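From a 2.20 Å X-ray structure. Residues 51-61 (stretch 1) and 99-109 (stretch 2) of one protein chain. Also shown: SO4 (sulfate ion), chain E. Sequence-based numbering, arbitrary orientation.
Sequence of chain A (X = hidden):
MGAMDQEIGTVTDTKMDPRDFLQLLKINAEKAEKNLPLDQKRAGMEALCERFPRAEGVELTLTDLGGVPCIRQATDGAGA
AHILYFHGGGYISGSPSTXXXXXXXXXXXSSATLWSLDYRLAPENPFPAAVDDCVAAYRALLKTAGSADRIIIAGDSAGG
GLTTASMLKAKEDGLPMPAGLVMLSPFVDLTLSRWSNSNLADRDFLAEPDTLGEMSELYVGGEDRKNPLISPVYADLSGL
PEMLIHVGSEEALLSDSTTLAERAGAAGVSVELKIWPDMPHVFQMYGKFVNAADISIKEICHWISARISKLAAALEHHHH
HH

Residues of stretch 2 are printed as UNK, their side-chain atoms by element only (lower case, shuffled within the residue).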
# COMPACT_ATOMS: atom_id res chain seq x y z
N ARG A 51 -17.84 -26.72 6.25
CA ARG A 51 -19.06 -25.94 6.52
C ARG A 51 -19.25 -24.62 5.73
O ARG A 51 -20.37 -24.13 5.62
CB ARG A 51 -19.18 -25.59 8.02
CG ARG A 51 -20.09 -26.48 8.89
CD ARG A 51 -19.39 -27.76 9.43
NE ARG A 51 -19.64 -28.98 8.62
CZ ARG A 51 -20.25 -30.09 9.07
NH1 ARG A 51 -20.69 -30.15 10.33
NH2 ARG A 51 -20.40 -31.16 8.27
N PHE A 52 -18.17 -24.02 5.25
CA PHE A 52 -18.27 -22.73 4.58
C PHE A 52 -18.66 -22.91 3.13
O PHE A 52 -18.25 -23.89 2.50
CB PHE A 52 -16.94 -22.00 4.64
CG PHE A 52 -16.63 -21.41 5.98
CD1 PHE A 52 -16.56 -20.03 6.15
CD2 PHE A 52 -16.42 -22.23 7.09
CE1 PHE A 52 -16.26 -19.49 7.40
CE2 PHE A 52 -16.13 -21.68 8.34
CZ PHE A 52 -16.05 -20.32 8.50
N PRO A 53 -19.45 -21.98 2.59
CA PRO A 53 -19.94 -22.16 1.22
C PRO A 53 -18.82 -22.00 0.19
O PRO A 53 -17.78 -21.42 0.51
CB PRO A 53 -21.03 -21.10 1.09
CG PRO A 53 -20.54 -19.98 1.94
CD PRO A 53 -19.90 -20.69 3.15
N ARG A 54 -19.03 -22.57 -1.00
CA ARG A 54 -18.08 -22.61 -2.11
C ARG A 54 -18.77 -22.01 -3.36
O ARG A 54 -19.98 -22.09 -3.49
CB ARG A 54 -17.64 -24.05 -2.38
CG ARG A 54 -17.00 -24.69 -1.18
CD ARG A 54 -16.87 -26.15 -1.38
NE ARG A 54 -16.33 -26.89 -0.22
CZ ARG A 54 -16.05 -28.20 -0.26
NH1 ARG A 54 -16.27 -28.91 -1.38
NH2 ARG A 54 -15.55 -28.81 0.81
N ALA A 55 -18.05 -21.38 -4.27
CA ALA A 55 -18.80 -20.67 -5.30
C ALA A 55 -19.61 -21.66 -6.17
O ALA A 55 -19.13 -22.74 -6.53
CB ALA A 55 -17.89 -19.76 -6.12
N GLU A 56 -20.85 -21.27 -6.45
CA GLU A 56 -21.73 -22.10 -7.26
C GLU A 56 -21.08 -22.20 -8.61
O GLU A 56 -20.61 -21.20 -9.14
CB GLU A 56 -23.12 -21.47 -7.39
CG GLU A 56 -24.03 -22.11 -8.49
CD GLU A 56 -25.52 -21.74 -8.29
OE1 GLU A 56 -26.40 -22.55 -8.68
OE2 GLU A 56 -25.83 -20.64 -7.73
N GLY A 57 -21.03 -23.40 -9.14
CA GLY A 57 -20.64 -23.58 -10.54
C GLY A 57 -19.15 -23.77 -10.71
O GLY A 57 -18.68 -23.84 -11.86
N VAL A 58 -18.42 -23.81 -9.61
CA VAL A 58 -16.99 -24.05 -9.65
C VAL A 58 -16.74 -25.53 -9.51
O VAL A 58 -16.94 -26.07 -8.48
CB VAL A 58 -16.15 -23.24 -8.60
CG1 VAL A 58 -14.78 -23.66 -8.62
CG2 VAL A 58 -16.18 -21.82 -8.87
N GLU A 59 -16.26 -26.14 -10.57
CA GLU A 59 -16.00 -27.59 -10.63
C GLU A 59 -14.67 -27.90 -10.02
O GLU A 59 -13.67 -27.18 -10.27
CB GLU A 59 -16.15 -28.15 -12.06
CG GLU A 59 -17.60 -27.91 -12.51
CD GLU A 59 -17.97 -28.39 -13.92
OE1 GLU A 59 -19.18 -28.60 -14.11
OE2 GLU A 59 -17.11 -28.56 -14.82
N LEU A 60 -14.65 -28.96 -9.22
CA LEU A 60 -13.45 -29.32 -8.50
C LEU A 60 -12.78 -30.54 -9.08
O LEU A 60 -13.16 -31.69 -8.78
CB LEU A 60 -13.75 -29.53 -7.00
CG LEU A 60 -14.29 -28.38 -6.18
CD1 LEU A 60 -14.67 -28.77 -4.72
CD2 LEU A 60 -13.31 -27.18 -6.25
N THR A 61 -11.71 -30.32 -9.85
CA THR A 61 -10.98 -31.44 -10.44
C THR A 61 -9.72 -31.85 -9.60
O THR A 61 -8.86 -31.01 -9.26
CB THR A 61 -10.70 -31.11 -11.89
OG1 THR A 61 -11.94 -30.77 -12.54
CG2 THR A 61 -10.04 -32.25 -12.62
N UNK A 99 -9.42 -24.33 1.98
CA UNK A 99 -9.41 -22.95 1.43
C UNK A 99 -10.40 -22.82 0.25
O UNK A 99 -10.59 -21.73 -0.35
c UNK A 99 -6.97 -22.86 3.45
c UNK A 99 -7.98 -22.49 1.09
n UNK A 99 -6.54 -20.95 2.48
n UNK A 99 -6.19 -22.09 4.27
c UNK A 99 -7.17 -22.17 2.30
c UNK A 99 -5.95 -20.93 3.66
N UNK A 100 -11.10 -23.92 0.01
CA UNK A 100 -12.08 -23.90 -1.02
C UNK A 100 -12.89 -22.69 -0.94
O UNK A 100 -13.12 -22.10 -2.01
c UNK A 100 -12.98 -25.13 -1.01
c UNK A 100 -12.09 -26.24 -1.50
c UNK A 100 -11.85 -26.07 -2.95
c UNK A 100 -12.77 -27.57 -1.20
N UNK A 101 -13.37 -22.34 0.24
CA UNK A 101 -14.15 -21.14 0.44
C UNK A 101 -13.57 -19.88 -0.20
O UNK A 101 -14.25 -19.19 -0.87
c UNK A 101 -13.42 -20.76 2.83
c UNK A 101 -14.58 -20.89 1.93
c UNK A 101 -15.43 -19.71 2.01
N UNK A 102 -12.29 -19.64 -0.01
CA UNK A 102 -11.64 -18.49 -0.56
C UNK A 102 -11.38 -18.67 -2.09
O UNK A 102 -11.77 -17.80 -2.88
c UNK A 102 -10.37 -18.22 0.23
c UNK A 102 -9.41 -17.12 -0.27
c UNK A 102 -10.11 -15.94 -0.87
c UNK A 102 -8.54 -16.64 0.89
N UNK A 103 -10.77 -19.81 -2.49
CA UNK A 103 -10.23 -20.02 -3.86
C UNK A 103 -11.26 -20.24 -4.94
O UNK A 103 -11.05 -19.89 -6.10
c UNK A 103 -9.20 -21.18 -3.92
o UNK A 103 -9.82 -22.44 -3.61
c UNK A 103 -8.06 -20.92 -2.97
N UNK A 104 -12.40 -20.81 -4.55
CA UNK A 104 -13.50 -20.96 -5.48
C UNK A 104 -14.05 -19.60 -5.84
O UNK A 104 -14.48 -19.39 -6.98
c UNK A 104 -14.65 -21.88 -4.96
c UNK A 104 -14.18 -23.36 -4.86
o UNK A 104 -15.08 -21.41 -3.67
N UNK A 105 -14.04 -18.68 -4.88
CA UNK A 105 -14.42 -17.29 -5.20
C UNK A 105 -13.36 -16.67 -6.13
O UNK A 105 -13.71 -16.08 -7.15
c UNK A 105 -17.18 -16.71 -3.72
n UNK A 105 -17.22 -16.00 -4.83
c UNK A 105 -15.79 -16.82 -3.04
c UNK A 105 -14.66 -16.40 -3.95
o UNK A 105 -18.20 -17.27 -3.23
N UNK A 106 -12.08 -16.84 -5.82
CA UNK A 106 -11.05 -16.30 -6.72
C UNK A 106 -11.32 -16.83 -8.14
O UNK A 106 -11.30 -16.06 -9.11
c UNK A 106 -8.00 -16.52 -4.28
c UNK A 106 -9.26 -14.43 -5.02
c UNK A 106 -9.67 -16.61 -6.19
c UNK A 106 -9.32 -15.95 -4.85
N UNK A 107 -11.57 -18.13 -8.29
CA UNK A 107 -11.79 -18.73 -9.63
C UNK A 107 -13.04 -18.15 -10.39
O UNK A 107 -12.92 -17.70 -11.51
c UNK A 107 -11.87 -20.26 -9.52
N UNK A 108 -14.21 -18.15 -9.75
CA UNK A 108 -15.40 -17.65 -10.36
C UNK A 108 -15.33 -16.16 -10.79
O UNK A 108 -15.57 -15.84 -11.96
n UNK A 108 -20.94 -18.66 -10.63
c UNK A 108 -17.91 -17.42 -9.98
c UNK A 108 -20.42 -17.62 -9.65
c UNK A 108 -19.03 -17.96 -9.10
c UNK A 108 -16.58 -17.87 -9.42
N UNK A 109 -14.98 -15.28 -9.84
CA UNK A 109 -14.88 -13.83 -10.08
C UNK A 109 -13.69 -13.40 -10.98
O UNK A 109 -13.61 -12.26 -11.45
c UNK A 109 -16.28 -12.74 -6.79
n UNK A 109 -16.75 -11.62 -7.35
c UNK A 109 -14.81 -13.09 -8.76
o UNK A 109 -16.39 -12.98 -5.58
c UNK A 109 -15.64 -13.72 -7.70
S SO4 E . -21.70 -17.66 -5.15
O1 SO4 E . -21.18 -16.82 -4.08
O2 SO4 E . -20.87 -17.45 -6.35
O3 SO4 E . -21.68 -19.02 -4.59
O4 SO4 E . -23.08 -17.37 -5.50
O HOH W 1 -17.10 -18.94 -0.68

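Position 99 carries one carbon leading to a five-membered ring of three carbons and two nitrogens. An imidazole is the reading, so this is His99; its side chain is out of reach of stretch 1.

Position 100 has four carbons, forked at the second, and its CB points toward stretch 1. One end carbon lies 3.5 Å from Arg54 CZ, over one face of the guanidinium, and the other end carbon meets Leu60 CD2 at 3.8 Å. The fork defines leucine: Leu100, with CD1 over the guanidinium and CD2 as the other end carbon; the fork packs against both side chains.

At position 101 a single carbon bears two more carbons, a branch at CB without oxygen. Its CB sits 3.8 Å from Phe52 CB, and one of the branch carbons approaches Pro53 O to 3.3 Å while lying obliquely to the Phe52 ring. This is Val101, and that carbon is CG2. The backbone N makes no bond to the preceding turn, nor does that of position 102 make the regular one, having only a weak bond to His99 O at 2.7 Å; the helix is kinked here.

Position 102 again shows four carbons forked at the second, hence Leu102, with CB directed away from stretch 1. Position 103 has one carbon carrying one oxygen and one carbon. That is threonine, Thr103, out of reach of stretch 1, its hydroxyl satisfied elsewhere in the structure.

Position 104 repeats the pattern of one carbon carrying an oxygen and a carbon, but here the oxygen is 3.0 Å from Ala55 N. This is Thr104. The Ala55 N-H points at OG1 with an angle of 165°, a well-aligned hydrogen bond, and OG1 in turn donates to Leu100 O at 2.7 Å. Its CG2 packs 3.8 Å from Val58 CG1.

Position 105 holds three carbons, the third bearing one oxygen and one nitrogen. Although its CB points away, the end of the side chain returns, bringing the oxygen to 3.8 Å from Ala55 CB. The carboxamide makes this Gln105, and the oxygen OE1.

Four carbons forked at the second identify position 106 as Leu106, beyond reach of stretch 1. The lone carbon at position 107 gives Ala107, whose CB points toward stretch 1 but stays 4.6 Å from Val58 CG1.

Position 108 has four carbons in a row ending in nitrogen. The third carbon passes 3.7 Å from Ala55 CB, and the nitrogen donates to Glu56 O at 3.0 Å. This is the signature of Lys108, those atoms being CD and NZ. Chi1 to chi3 are all t, and chi4 is p at 88°.

Position 109, three carbons ending in a carboxamide, is Gln109 and makes no contact.

The contact buries 581 Å² and works as a helix face laid against a loop and the strand after it. Thr104 and Lys108 bind backbone atoms around the type II turn from Ala55 to Val58, while Leu100 and Val101 supply apolar packing. A water lies within hydrogen-bonding distance of both Pro53 O (2.8 Å from its oxygen) and Val101 O (2.9 Å), linking the backbones near the kink.

Stretch 2 (99-109) HLVLTTQLAKQ
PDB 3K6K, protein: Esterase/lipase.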